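PDB 6LBK: Poly(A) RNA polymerase GLD2 from Rattus norvegicus, which probably adds successive AMP units from ATP to the 3' ends of selected cytoplasmic mRNAs and a single nucleotide to certain miRNAs. Local coordinates for residues S53-E58 with K364-S369; E58-C63 with V200-L205; Y294-D299 with Q353-W358. The protein carries 1 engineered substitution. All coordinates share one frame; numbering follows the deposited sequence.

Interaction 1: residues S53-E58 with K364-S369; sequences SQQILE and KRDLNS
Gln55 of helix 51-63 clasps the backbone and side chain of the Asp366-Leu367 turn, a polar helix-to-loop contact that ties this helix to the chain just after helix 344-363. One amide serves both ways. Its OE1 accepts from Leu367 N at 2.9 Å along a nearly straight N-H (166°), the donor lying above the carbonyl plane. Its NE2 gives a more bent bond to Asp366 OD1, also 2.9 Å long. With CG anti to its own carbonyl carbon (chi1 -76°) and an extended chain beyond, Gln55 reaches straight across to the loop. There the amide and carboxylate planes are turned 53° apart. Asp366 OD1 accepts a second bond from Asn368 N, at 2.8 Å, which closes an Asx turn; the two donors come from opposite faces of the carboxylate plane, so one oxygen joins the turn to the helix. Replacing Gln55 by an alanine removes both bonds, and Leu367 N would probably lose this acceptor while Asp366 OD1 keeps its bond from Asn368 N. Beside the polar bonds, Ile56 CG1 lies 4.3 Å from Leu367 CD1. Leu367 also packs on Leu52 and Leu59 of helix 51-63, Leu287 of helix 283-297 and Val206 of helix 200-213, and Ile56 packs on Leu283 and Pro202, which sets the loop over the junction of three helices.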
ATOM      1  N   SER A  53      -6.783  21.946  -0.400  1.00 77.41           N
ATOM      2  CA  SER A  53      -7.722  20.831  -0.500  1.00 73.05           C
ATOM      3  C   SER A  53      -8.163  20.605  -1.947  1.00 69.46           C
ATOM      4  O   SER A  53      -8.234  19.456  -2.407  1.00 68.15           O
ATOM      5  CB  SER A  53      -8.934  21.087   0.407  1.00 75.62           C
ATOM      6  OG  SER A  53      -8.587  21.090   1.788  1.00 79.43           O
ATOM      7  N   GLN A  54      -8.431  21.693  -2.686  1.00 69.16           N
ATOM      8  CA  GLN A  54      -8.797  21.578  -4.098  1.00 70.59           C
ATOM      9  C   GLN A  54      -7.675  20.956  -4.917  1.00 76.50           C
ATOM     10  O   GLN A  54      -7.939  20.168  -5.831  1.00 73.72           O
ATOM     11  CB  GLN A  54      -9.173  22.939  -4.697  1.00 72.39           C
ATOM     12  CG  GLN A  54     -10.644  23.295  -4.610  1.00 80.35           C
ATOM     13  CD  GLN A  54     -10.938  24.746  -5.026  1.00 90.09           C
ATOM     14  OE1 GLN A  54     -10.142  25.389  -5.724  1.00 92.27           O
ATOM     15  NE2 GLN A  54     -12.083  25.264  -4.586  1.00 89.21           N
ATOM     16  N   GLN A  55      -6.423  21.351  -4.653  1.00 81.34           N
ATOM     17  CA  GLN A  55      -5.293  20.765  -5.374  1.00 74.36           C
ATOM     18  C   GLN A  55      -5.136  19.288  -5.048  1.00 69.04           C
ATOM     19  O   GLN A  55      -4.730  18.509  -5.912  1.00 70.01           O
ATOM     20  CB  GLN A  55      -3.996  21.508  -5.047  1.00 78.38           C
ATOM     21  CG  GLN A  55      -3.856  22.837  -5.735  1.00 78.27           C
ATOM     22  CD  GLN A  55      -2.705  23.608  -5.184  1.00 80.61           C
ATOM     23  OE1 GLN A  55      -2.449  23.563  -3.982  1.00 86.08           O
ATOM     24  NE2 GLN A  55      -1.995  24.326  -6.047  1.00 79.25           N
ATOM     25  N   ILE A  56      -5.476  18.891  -3.819  1.00 71.83           N
ATOM     26  CA  ILE A  56      -5.382  17.485  -3.434  1.00 68.21           C
ATOM     27  C   ILE A  56      -6.441  16.673  -4.168  1.00 68.82           C
ATOM     28  O   ILE A  56      -6.172  15.567  -4.647  1.00 59.57           O
ATOM     29  CB  ILE A  56      -5.534  17.326  -1.912  1.00 68.56           C
ATOM     30  CG1 ILE A  56      -4.341  17.937  -1.171  1.00 69.74           C
ATOM     31  CG2 ILE A  56      -5.765  15.822  -1.571  1.00 66.02           C
ATOM     32  CD1 ILE A  56      -4.473  17.914   0.327  1.00 73.43           C
ATOM     33  N   LEU A  57      -7.660  17.217  -4.279  1.00 75.60           N
ATOM     34  CA  LEU A  57      -8.685  16.541  -5.070  1.00 72.96           C
ATOM     35  C   LEU A  57      -8.354  16.540  -6.560  1.00 81.47           C
ATOM     36  O   LEU A  57      -8.637  15.554  -7.249  1.00 81.00           O
ATOM     37  CB  LEU A  57     -10.056  17.159  -4.835  1.00 61.21           C
ATOM     38  CG  LEU A  57     -10.588  16.666  -3.505  1.00 64.78           C
ATOM     39  CD1 LEU A  57     -11.781  17.484  -3.125  1.00 86.85           C
ATOM     40  CD2 LEU A  57     -10.957  15.247  -3.629  1.00 64.36           C
ATOM     41  N   GLU A  58      -7.795  17.639  -7.084  1.00 82.16           N
ATOM     42  CA  GLU A  58      -7.381  17.684  -8.488  1.00 80.71           C
ATOM     43  C   GLU A  58      -6.341  16.610  -8.791  1.00 72.41           C
ATOM     44  O   GLU A  58      -6.448  15.878  -9.786  1.00 77.90           O
ATOM     45  CB  GLU A  58      -6.845  19.078  -8.834  1.00 84.64           C
ATOM     46  CG  GLU A  58      -7.808  19.965  -9.595  1.00 91.36           C
ATOM     47  CD  GLU A  58      -7.362  21.432  -9.656  1.00104.51           C
ATOM     48  OE1 GLU A  58      -6.251  21.708 -10.162  1.00109.25           O
ATOM     49  OE2 GLU A  58      -8.141  22.317  -9.225  1.00109.85           O
ATOM     50  N   LYS A 364       3.337  28.089   3.398  1.00102.96           N
ATOM     51  CA  LYS A 364       2.607  28.275   2.143  1.00103.48           C
ATOM     52  C   LYS A 364       1.696  27.070   1.897  1.00102.64           C
ATOM     53  O   LYS A 364       2.150  26.031   1.409  1.00104.58           O
ATOM     54  CB  LYS A 364       3.577  28.522   0.987  1.00102.25           C
ATOM     55  CG  LYS A 364       3.865  29.986   0.820  1.00115.16           C
ATOM     56  CD  LYS A 364       5.046  30.347  -0.075  1.00124.44           C
ATOM     57  CE  LYS A 364       5.406  31.828   0.186  1.00128.83           C
ATOM     58  NZ  LYS A 364       6.794  32.195  -0.162  1.00136.14           N
ATOM     59  N   ARG A 365       0.400  27.219   2.213  1.00108.66           N
ATOM     60  CA  ARG A 365      -0.597  26.152   2.064  1.00 98.70           C
ATOM     61  C   ARG A 365      -0.976  25.898   0.606  1.00 91.92           C
ATOM     62  O   ARG A 365      -2.142  26.040   0.219  1.00 94.94           O
ATOM     63  CB  ARG A 365      -1.829  26.444   2.923  1.00 98.62           C
ATOM     64  CG  ARG A 365      -1.497  26.167   4.363  1.00103.78           C
ATOM     65  CD  ARG A 365      -2.659  26.094   5.308  1.00109.83           C
ATOM     66  NE  ARG A 365      -2.119  26.120   6.668  1.00122.53           N
ATOM     67  CZ  ARG A 365      -2.843  26.025   7.778  1.00129.33           C
ATOM     68  NH1 ARG A 365      -4.163  25.892   7.702  1.00130.95           N
ATOM     69  NH2 ARG A 365      -2.242  26.062   8.963  1.00129.05           N
ATOM     70  N   ASP A 366       0.044  25.655  -0.216  1.00 86.28           N
ATOM     71  CA  ASP A 366      -0.069  25.230  -1.606  1.00 83.17           C
ATOM     72  C   ASP A 366       0.600  23.867  -1.720  1.00 75.15           C
ATOM     73  O   ASP A 366       1.677  23.657  -1.148  1.00 75.79           O
ATOM     74  CB  ASP A 366       0.599  26.280  -2.527  1.00 89.60           C
ATOM     75  CG  ASP A 366       0.359  26.025  -4.013  1.00 91.71           C
ATOM     76  OD1 ASP A 366       0.324  24.845  -4.433  1.00 88.72           O
ATOM     77  OD2 ASP A 366       0.212  27.013  -4.764  1.00 95.18           O
ATOM     78  N   LEU A 367      -0.058  22.927  -2.420  1.00 82.49           N
ATOM     79  CA  LEU A 367       0.518  21.593  -2.613  1.00 71.13           C
ATOM     80  C   LEU A 367       1.835  21.658  -3.370  1.00 75.20           C
ATOM     81  O   LEU A 367       2.631  20.723  -3.286  1.00 81.59           O
ATOM     82  CB  LEU A 367      -0.464  20.665  -3.331  1.00 70.59           C
ATOM     83  CG  LEU A 367      -0.107  19.171  -3.325  1.00 62.75           C
ATOM     84  CD1 LEU A 367      -0.147  18.602  -1.940  1.00 54.11           C
ATOM     85  CD2 LEU A 367      -1.058  18.423  -4.185  1.00 67.36           C
ATOM     86  N   ASN A 368       2.065  22.736  -4.129  1.00 78.01           N
ATOM     87  CA  ASN A 368       3.329  22.940  -4.833  1.00 84.04           C
ATOM     88  C   ASN A 368       4.517  23.118  -3.885  1.00 85.55           C
ATOM     89  O   ASN A 368       5.666  23.017  -4.330  1.00 89.31           O
ATOM     90  CB  ASN A 368       3.237  24.158  -5.754  1.00 95.73           C
ATOM     91  CG  ASN A 368       2.892  23.790  -7.184  1.00105.27           C
ATOM     92  OD1 ASN A 368       3.689  23.154  -7.881  1.00108.80           O
ATOM     93  ND2 ASN A 368       1.712  24.216  -7.645  1.00108.44           N
ATOM     94  N   SER A 369       4.279  23.455  -2.610  1.00 90.12           N
ATOM     95  CA  SER A 369       5.393  23.634  -1.680  1.00 90.60           C
ATOM     96  C   SER A 369       6.073  22.314  -1.321  1.00 93.45           C
ATOM     97  O   SER A 369       7.264  22.307  -0.982  1.00102.12           O
ATOM     98  CB  SER A 369       4.908  24.337  -0.414  1.00 86.24           C
ATOM     99  OG  SER A 369       4.421  25.633  -0.721  1.00 95.12           O
TER

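Interaction 2: residues E58-C63 with V200-L205; sequences ELFETC and VRPLVL
Phe60 lies against the first turn of helix 200-213, with Pro202 over one face of its ring and Arg201 at its edge. The CH-pi contact is close: Pro202 CG stands 3.9 Å from the centroid of the Phe60 ring and 23° off its normal, displaced toward the CD2 side. Phe60 has CG anti to its backbone N, which carries the ring across to the proline. The contact with Arg201 is of another kind. Its guanidinium meets the rim of the ring, NH1 lying 3.4 Å from Phe60 CZ, and the two planes stand 75° apart, so the ring edge points at the flat side of the guanidinium. A bend at chi3 brings the group back to Phe60, and bonds from NE to Gly102 O and from NH2 to Gln64 OE1 hold it there. Purely apolar packing completes the contact. Leu205 CB is 4.2 Å from Phe60 CD1, and Leu205 CD1 touches both Leu59 CG at 4.3 Å and Cys63 CB at 4.1 Å. The short helix axes pass 9.2 Å apart at 89°, a buried, nearly perpendicular helix crossing where helix 51-63 meets the start of helix 200-213. Phe60 and Leu205 bury the most surface in it, while Leu203 and Val204 pack on helix 226-239, so helix 200-213 is sandwiched within a bundle of helices.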
ATOM      1  N   GLU A  58      -7.795  17.639  -7.084  1.00 82.16           N
ATOM      2  CA  GLU A  58      -7.381  17.684  -8.488  1.00 80.71           C
ATOM      3  C   GLU A  58      -6.341  16.610  -8.791  1.00 72.41           C
ATOM      4  O   GLU A  58      -6.448  15.878  -9.786  1.00 77.90           O
ATOM      5  CB  GLU A  58      -6.845  19.078  -8.834  1.00 84.64           C
ATOM      6  CG  GLU A  58      -7.808  19.965  -9.595  1.00 91.36           C
ATOM      7  CD  GLU A  58      -7.362  21.432  -9.656  1.00104.51           C
ATOM      8  OE1 GLU A  58      -6.251  21.708 -10.162  1.00109.25           O
ATOM      9  OE2 GLU A  58      -8.141  22.317  -9.225  1.00109.85           O
ATOM     10  N   LEU A  59      -5.328  16.494  -7.929  1.00 64.51           N
ATOM     11  CA  LEU A  59      -4.317  15.456  -8.100  1.00 64.22           C
ATOM     12  C   LEU A  59      -4.930  14.067  -7.932  1.00 75.01           C
ATOM     13  O   LEU A  59      -4.591  13.130  -8.672  1.00 78.08           O
ATOM     14  CB  LEU A  59      -3.182  15.669  -7.094  1.00 57.78           C
ATOM     15  CG  LEU A  59      -2.011  14.694  -7.158  1.00 59.65           C
ATOM     16  CD1 LEU A  59      -1.135  15.035  -8.336  1.00 61.52           C
ATOM     17  CD2 LEU A  59      -1.219  14.737  -5.883  1.00 62.85           C
ATOM     18  N   PHE A  60      -5.841  13.920  -6.969  1.00 69.87           N
ATOM     19  CA  PHE A  60      -6.503  12.644  -6.763  1.00 64.77           C
ATOM     20  C   PHE A  60      -7.244  12.211  -8.018  1.00 71.47           C
ATOM     21  O   PHE A  60      -7.065  11.093  -8.506  1.00 64.36           O
ATOM     22  CB  PHE A  60      -7.456  12.738  -5.576  1.00 58.63           C
ATOM     23  CG  PHE A  60      -8.280  11.512  -5.393  1.00 63.56           C
ATOM     24  CD1 PHE A  60      -7.664  10.255  -5.331  1.00 60.87           C
ATOM     25  CD2 PHE A  60      -9.654  11.601  -5.280  1.00 70.94           C
ATOM     26  CE1 PHE A  60      -8.412   9.097  -5.188  1.00 63.09           C
ATOM     27  CE2 PHE A  60     -10.416  10.457  -5.117  1.00 80.98           C
ATOM     28  CZ  PHE A  60      -9.791   9.191  -5.070  1.00 78.07           C
ATOM     29  N   GLU A  61      -8.046  13.108  -8.581  1.00 78.40           N
ATOM     30  CA  GLU A  61      -8.912  12.736  -9.685  1.00 85.71           C
ATOM     31  C   GLU A  61      -8.134  12.511 -10.975  1.00 94.33           C
ATOM     32  O   GLU A  61      -8.525  11.656 -11.785  1.00 99.06           O
ATOM     33  CB  GLU A  61      -9.946  13.829  -9.881  1.00 89.22           C
ATOM     34  CG  GLU A  61     -10.823  14.035  -8.681  1.00 97.83           C
ATOM     35  CD  GLU A  61     -12.176  14.554  -9.064  1.00105.60           C
ATOM     36  OE1 GLU A  61     -12.511  15.695  -8.656  1.00105.85           O
ATOM     37  OE2 GLU A  61     -12.891  13.825  -9.789  1.00109.91           O
ATOM     38  N   THR A  62      -7.016  13.222 -11.178  1.00 93.77           N
ATOM     39  CA  THR A  62      -6.259  12.950 -12.397  1.00 90.42           C
ATOM     40  C   THR A  62      -5.291  11.768 -12.267  1.00 86.96           C
ATOM     41  O   THR A  62      -4.989  11.129 -13.283  1.00 95.31           O
ATOM     42  CB  THR A  62      -5.520  14.215 -12.866  1.00 92.25           C
ATOM     43  OG1 THR A  62      -4.631  14.683 -11.843  1.00 96.69           O
ATOM     44  CG2 THR A  62      -6.515  15.324 -13.238  1.00 90.02           C
ATOM     45  N   CYS A  63      -4.861  11.398 -11.055  1.00 82.71           N
ATOM     46  CA  CYS A  63      -3.916  10.288 -10.927  1.00 78.62           C
ATOM     47  C   CYS A  63      -4.539   8.987 -10.419  1.00 72.67           C
ATOM     48  O   CYS A  63      -3.907   7.940 -10.545  1.00 79.50           O
ATOM     49  CB  CYS A  63      -2.744  10.660 -10.006  1.00 78.38           C
ATOM     50  SG  CYS A  63      -1.667  11.954 -10.641  1.00 82.94           S
ATOM     51  N   VAL A 200     -10.034   9.177   2.845  1.00 53.22           N
ATOM     52  CA  VAL A 200      -8.900   8.266   3.000  1.00 49.34           C
ATOM     53  C   VAL A 200      -8.141   8.129   1.687  1.00 47.19           C
ATOM     54  O   VAL A 200      -6.906   8.163   1.666  1.00 49.84           O
ATOM     55  CB  VAL A 200      -9.364   6.902   3.530  1.00 50.26           C
ATOM     56  CG1 VAL A 200      -8.190   5.959   3.563  1.00 46.77           C
ATOM     57  CG2 VAL A 200      -9.988   7.046   4.936  1.00 52.82           C
ATOM     58  N   ARG A 201      -8.858   7.991   0.563  1.00 49.41           N
ATOM     59  CA  ARG A 201      -8.164   7.753  -0.704  1.00 50.15           C
ATOM     60  C   ARG A 201      -7.447   8.993  -1.231  1.00 60.27           C
ATOM     61  O   ARG A 201      -6.275   8.866  -1.637  1.00 56.40           O
ATOM     62  CB  ARG A 201      -9.129   7.166  -1.740  1.00 59.97           C
ATOM     63  CG  ARG A 201      -9.356   5.646  -1.530  1.00 53.91           C
ATOM     64  CD  ARG A 201     -10.477   5.073  -2.429  1.00 56.97           C
ATOM     65  NE  ARG A 201     -10.041   4.937  -3.820  1.00 57.51           N
ATOM     66  CZ  ARG A 201     -10.585   5.575  -4.851  1.00 63.50           C
ATOM     67  NH1 ARG A 201     -11.613   6.394  -4.671  1.00 64.07           N
ATOM     68  NH2 ARG A 201     -10.103   5.398  -6.071  1.00 68.62           N
ATOM     69  N   PRO A 202      -8.052  10.201  -1.257  1.00 65.90           N
ATOM     70  CA  PRO A 202      -7.272  11.386  -1.676  1.00 64.43           C
ATOM     71  C   PRO A 202      -6.043  11.639  -0.821  1.00 64.46           C
ATOM     72  O   PRO A 202      -4.968  11.985  -1.345  1.00 64.99           O
ATOM     73  CB  PRO A 202      -8.286  12.538  -1.555  1.00 70.30           C
ATOM     74  CG  PRO A 202      -9.615  11.884  -1.722  1.00 74.79           C
ATOM     75  CD  PRO A 202      -9.476  10.539  -1.056  1.00 69.85           C
ATOM     76  N   LEU A 203      -6.166  11.448   0.490  1.00 62.36           N
ATOM     77  CA  LEU A 203      -5.035  11.702   1.364  1.00 53.04           C
ATOM     78  C   LEU A 203      -3.930  10.702   1.106  1.00 48.12           C
ATOM     79  O   LEU A 203      -2.757  11.066   0.973  1.00 49.25           O
ATOM     80  CB  LEU A 203      -5.472  11.617   2.819  1.00 59.39           C
ATOM     81  CG  LEU A 203      -4.352  12.127   3.720  1.00 61.82           C
ATOM     82  CD1 LEU A 203      -4.357  13.707   3.683  1.00 51.19           C
ATOM     83  CD2 LEU A 203      -4.368  11.564   5.146  1.00 61.11           C
ATOM     84  N   VAL A 204      -4.290   9.422   1.029  1.00 50.57           N
ATOM     85  CA  VAL A 204      -3.286   8.398   0.798  1.00 43.78           C
ATOM     86  C   VAL A 204      -2.577   8.639  -0.529  1.00 46.61           C
ATOM     87  O   VAL A 204      -1.355   8.477  -0.631  1.00 43.84           O
ATOM     88  CB  VAL A 204      -3.931   7.004   0.879  1.00 46.04           C
ATOM     89  CG1 VAL A 204      -3.103   5.978   0.122  1.00 44.71           C
ATOM     90  CG2 VAL A 204      -4.136   6.581   2.366  1.00 37.90           C
ATOM     91  N   LEU A 205      -3.318   9.058  -1.555  1.00 50.45           N
ATOM     92  CA  LEU A 205      -2.704   9.213  -2.870  1.00 59.67           C
ATOM     93  C   LEU A 205      -1.718  10.381  -2.879  1.00 61.46           C
ATOM     94  O   LEU A 205      -0.590  10.252  -3.382  1.00 59.91           O
ATOM     95  CB  LEU A 205      -3.787   9.385  -3.943  1.00 58.99           C
ATOM     96  CG  LEU A 205      -3.514   9.482  -5.456  1.00 70.75           C
ATOM     97  CD1 LEU A 205      -2.591  10.624  -5.909  1.00 68.91           C
ATOM     98  CD2 LEU A 205      -2.998   8.138  -5.939  1.00 78.97           C
TER

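Interaction 3: residues Y294-D299 with Q353-W358; sequences YATEFD and QFLKSW
Tyr294 and Phe354 meet with the tyrosine edge turned toward the phenylalanine face, an offset edge-to-face pair whose centroids are 5.9 Å apart and whose planes make 60°. Within this pair the closest touch comes from the tyrosine's own CB, 3.8 Å from Phe354 CD1 and over that face, 25° off the ring normal, a CH-pi contact displaced toward the rim. CB points at Phe354 from the backbone; with CG anti to the carbonyl carbon (chi1 -73°) the phenol leads off toward helix 226-239, where its OH bonds to Met232 O. Beside this pair Ala295 CB is set against the backbone of the other helix, 3.6 Å from Leu355 N, and 3.9 Å from Phe354 CB. Its small methyl lets the chains come near, the CA atoms of Ala295 and Leu355 being 4.7 Å apart. Leu355 reaches along the outer flank to put CD1 4.1 Å from Ala295 CB. At the surface end, the CG2 methyl of Thr296 approaches both Leu355 and the Trp358 ring, 4.4 Å from CZ3 of the latter, while its OG1 turns back to Lys292 O. Phe354 also meets Trp210 of helix 200-213 edge-to-face and packs on Leu291 and Met232. Aromatic and methyl packing thus joins helix 283-297, here part of the PAP-associated region, to helix 344-363. The polar ends of Tyr294 and Thr296 find their partners outside the interface, so the contact depends on shape and dispersion rather than on directional bonds or charge.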
ATOM      1  N   TYR A 294       3.998  12.885  12.359  1.00 63.48           N
ATOM      2  CA  TYR A 294       5.187  12.069  12.260  1.00 63.21           C
ATOM      3  C   TYR A 294       6.462  12.903  12.317  1.00 64.67           C
ATOM      4  O   TYR A 294       7.504  12.378  12.713  1.00 71.65           O
ATOM      5  CB  TYR A 294       5.101  11.221  10.985  1.00 71.65           C
ATOM      6  CG  TYR A 294       4.095  10.073  11.069  1.00 65.99           C
ATOM      7  CD1 TYR A 294       4.256   9.041  11.980  1.00 64.86           C
ATOM      8  CD2 TYR A 294       3.000  10.008  10.203  1.00 67.21           C
ATOM      9  CE1 TYR A 294       3.348   7.981  12.045  1.00 66.24           C
ATOM     10  CE2 TYR A 294       2.087   8.947  10.264  1.00 55.77           C
ATOM     11  CZ  TYR A 294       2.275   7.939  11.178  1.00 58.59           C
ATOM     12  OH  TYR A 294       1.362   6.921  11.254  1.00 58.02           O
ATOM     13  N   ALA A 295       6.408  14.194  11.957  1.00 82.40           N
ATOM     14  CA  ALA A 295       7.578  15.059  12.091  1.00 83.39           C
ATOM     15  C   ALA A 295       7.893  15.401  13.541  1.00 82.67           C
ATOM     16  O   ALA A 295       9.055  15.653  13.870  1.00 92.59           O
ATOM     17  CB  ALA A 295       7.379  16.344  11.290  1.00 88.32           C
ATOM     18  N   THR A 296       6.895  15.458  14.403  1.00 76.30           N
ATOM     19  CA  THR A 296       7.123  16.027  15.729  1.00 79.40           C
ATOM     20  C   THR A 296       6.678  15.152  16.891  1.00 85.01           C
ATOM     21  O   THR A 296       7.314  15.191  17.940  1.00 94.10           O
ATOM     22  CB  THR A 296       6.399  17.380  15.836  1.00 82.72           C
ATOM     23  OG1 THR A 296       4.986  17.170  15.963  1.00 81.54           O
ATOM     24  CG2 THR A 296       6.698  18.258  14.626  1.00 79.82           C
ATOM     25  N   GLU A 297       5.571  14.417  16.762  1.00101.73           N
ATOM     26  CA  GLU A 297       4.962  13.781  17.928  1.00111.29           C
ATOM     27  C   GLU A 297       5.237  12.290  18.076  1.00102.69           C
ATOM     28  O   GLU A 297       5.239  11.793  19.207  1.00111.50           O
ATOM     29  CB  GLU A 297       3.448  13.998  17.934  1.00124.81           C
ATOM     30  CG  GLU A 297       2.998  14.871  19.093  1.00142.39           C
ATOM     31  CD  GLU A 297       1.514  15.163  19.076  1.00151.03           C
ATOM     32  OE1 GLU A 297       0.782  14.476  18.315  1.00146.95           O
ATOM     33  OE2 GLU A 297       1.087  16.075  19.835  1.00157.40           O
ATOM     34  N   PHE A 298       5.471  11.559  16.991  1.00 85.60           N
ATOM     35  CA  PHE A 298       5.506  10.100  17.050  1.00 84.04           C
ATOM     36  C   PHE A 298       6.917   9.607  17.321  1.00 85.53           C
ATOM     37  O   PHE A 298       7.820   9.802  16.497  1.00 78.17           O
ATOM     38  CB  PHE A 298       4.996   9.467  15.753  1.00 75.15           C
ATOM     39  CG  PHE A 298       5.166   7.955  15.701  1.00 72.30           C
ATOM     40  CD1 PHE A 298       4.377   7.122  16.475  1.00 74.25           C
ATOM     41  CD2 PHE A 298       6.122   7.371  14.883  1.00 72.90           C
ATOM     42  CE1 PHE A 298       4.531   5.744  16.433  1.00 74.84           C
ATOM     43  CE2 PHE A 298       6.277   5.977  14.834  1.00 73.66           C
ATOM     44  CZ  PHE A 298       5.479   5.173  15.608  1.00 72.23           C
ATOM     45  N   ASP A 299       7.063   8.863  18.416  1.00 90.17           N
ATOM     46  CA  ASP A 299       8.356   8.389  18.908  1.00 99.53           C
ATOM     47  C   ASP A 299       8.716   7.059  18.233  1.00 97.56           C
ATOM     48  O   ASP A 299       8.334   5.971  18.682  1.00 96.67           O
ATOM     49  CB  ASP A 299       8.318   8.274  20.427  1.00 96.83           C
ATOM     50  CG  ASP A 299       9.678   8.032  21.024  1.00101.65           C
ATOM     51  OD1 ASP A 299      10.669   8.083  20.263  1.00 98.09           O
ATOM     52  OD2 ASP A 299       9.759   7.820  22.259  1.00111.34           O
ATOM     53  N   GLN A 353      12.724  14.869   6.034  1.00 80.44           N
ATOM     54  CA  GLN A 353      11.748  15.218   5.012  1.00 77.67           C
ATOM     55  C   GLN A 353      10.375  15.480   5.622  1.00 76.94           C
ATOM     56  O   GLN A 353       9.643  16.363   5.151  1.00 75.55           O
ATOM     57  CB  GLN A 353      11.666  14.133   3.945  1.00 82.11           C
ATOM     58  CG  GLN A 353      10.855  14.547   2.714  1.00 81.07           C
ATOM     59  CD  GLN A 353      11.476  15.733   1.992  1.00 80.34           C
ATOM     60  OE1 GLN A 353      10.927  16.843   1.992  1.00 77.25           O
ATOM     61  NE2 GLN A 353      12.626  15.499   1.363  1.00 78.40           N
ATOM     62  N   PHE A 354       9.989  14.717   6.651  1.00 73.89           N
ATOM     63  CA  PHE A 354       8.716  15.020   7.307  1.00 67.02           C
ATOM     64  C   PHE A 354       8.747  16.418   7.911  1.00 69.14           C
ATOM     65  O   PHE A 354       7.846  17.233   7.676  1.00 63.78           O
ATOM     66  CB  PHE A 354       8.375  13.978   8.378  1.00 63.12           C
ATOM     67  CG  PHE A 354       7.625  12.772   7.849  1.00 55.23           C
ATOM     68  CD1 PHE A 354       6.255  12.801   7.732  1.00 47.39           C
ATOM     69  CD2 PHE A 354       8.296  11.615   7.495  1.00 58.45           C
ATOM     70  CE1 PHE A 354       5.551  11.714   7.240  1.00 51.03           C
ATOM     71  CE2 PHE A 354       7.592  10.503   7.019  1.00 63.85           C
ATOM     72  CZ  PHE A 354       6.215  10.549   6.890  1.00 51.49           C
ATOM     73  N   LEU A 355       9.812  16.722   8.650  1.00 69.58           N
ATOM     74  CA  LEU A 355       9.917  18.028   9.289  1.00 71.21           C
ATOM     75  C   LEU A 355       9.846  19.150   8.259  1.00 74.61           C
ATOM     76  O   LEU A 355       9.010  20.060   8.363  1.00 74.89           O
ATOM     77  CB  LEU A 355      11.220  18.105  10.072  1.00 76.23           C
ATOM     78  CG  LEU A 355      11.227  19.359  10.921  1.00 80.60           C
ATOM     79  CD1 LEU A 355      10.072  19.318  11.921  1.00 76.68           C
ATOM     80  CD2 LEU A 355      12.547  19.458  11.596  1.00 86.22           C
ATOM     81  N   LYS A 356      10.709  19.076   7.241  1.00 77.61           N
ATOM     82  CA  LYS A 356      10.793  20.103   6.209  1.00 81.85           C
ATOM     83  C   LYS A 356       9.470  20.283   5.467  1.00 78.14           C
ATOM     84  O   LYS A 356       9.038  21.421   5.225  1.00 81.11           O
ATOM     85  CB  LYS A 356      11.906  19.737   5.226  1.00 88.16           C
ATOM     86  CG  LYS A 356      11.822  20.486   3.909  1.00103.87           C
ATOM     87  CD  LYS A 356      12.985  20.175   2.979  1.00114.56           C
ATOM     88  CE  LYS A 356      12.606  20.447   1.518  1.00116.29           C
ATOM     89  NZ  LYS A 356      11.701  19.405   0.941  1.00103.69           N
ATOM     90  N   SER A 357       8.831  19.179   5.049  1.00 72.30           N
ATOM     91  CA  SER A 357       7.586  19.319   4.306  1.00 74.46           C
ATOM     92  C   SER A 357       6.491  19.903   5.186  1.00 69.58           C
ATOM     93  O   SER A 357       5.716  20.754   4.721  1.00 68.32           O
ATOM     94  CB  SER A 357       7.155  17.977   3.693  1.00 63.97           C
ATOM     95  OG  SER A 357       8.087  17.568   2.708  1.00 66.53           O
ATOM     96  N   TRP A 358       6.415  19.486   6.456  1.00 65.00           N
ATOM     97  CA  TRP A 358       5.456  20.137   7.337  1.00 64.21           C
ATOM     98  C   TRP A 358       5.753  21.635   7.460  1.00 74.11           C
ATOM     99  O   TRP A 358       4.815  22.439   7.518  1.00 75.40           O
ATOM    100  CB  TRP A 358       5.421  19.474   8.721  1.00 65.03           C
ATOM    101  CG  TRP A 358       4.683  20.349   9.729  1.00 67.66           C
ATOM    102  CD1 TRP A 358       3.335  20.597   9.773  1.00 63.05           C
ATOM    103  CD2 TRP A 358       5.258  21.084  10.813  1.00 71.29           C
ATOM    104  NE1 TRP A 358       3.041  21.441  10.814  1.00 74.52           N
ATOM    105  CE2 TRP A 358       4.203  21.758  11.470  1.00 77.03           C
ATOM    106  CE3 TRP A 358       6.560  21.239  11.296  1.00 93.74           C
ATOM    107  CZ2 TRP A 358       4.415  22.585  12.583  1.00 80.48           C
ATOM    108  CZ3 TRP A 358       6.773  22.078  12.407  1.00 98.07           C
ATOM    109  CH2 TRP A 358       5.703  22.738  13.030  1.00 88.42           C
TER

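Interactions 1 and 2 share helix 51-63, on which their segments meet end to end at Glu58, their centres 11 Å apart; Ile56 CG2 touches Pro202 O at 3.9 Å, and Leu367 CD2 touches Leu59 CD2 at 4.1 Å, so the two contacts are continuous along helix 51-63. Interaction 3 stands apart, about 19 Å from interaction 1 and 21 Å from interaction 2 between centres, but helix 344-363, which it uses, runs on into the loop of interaction 1. Along the chain interactions 2 and 3 both lie within the loop that interaction 1 closes. All three are away from Asp109 and Asp111, the probable catalytic magnesium ligands.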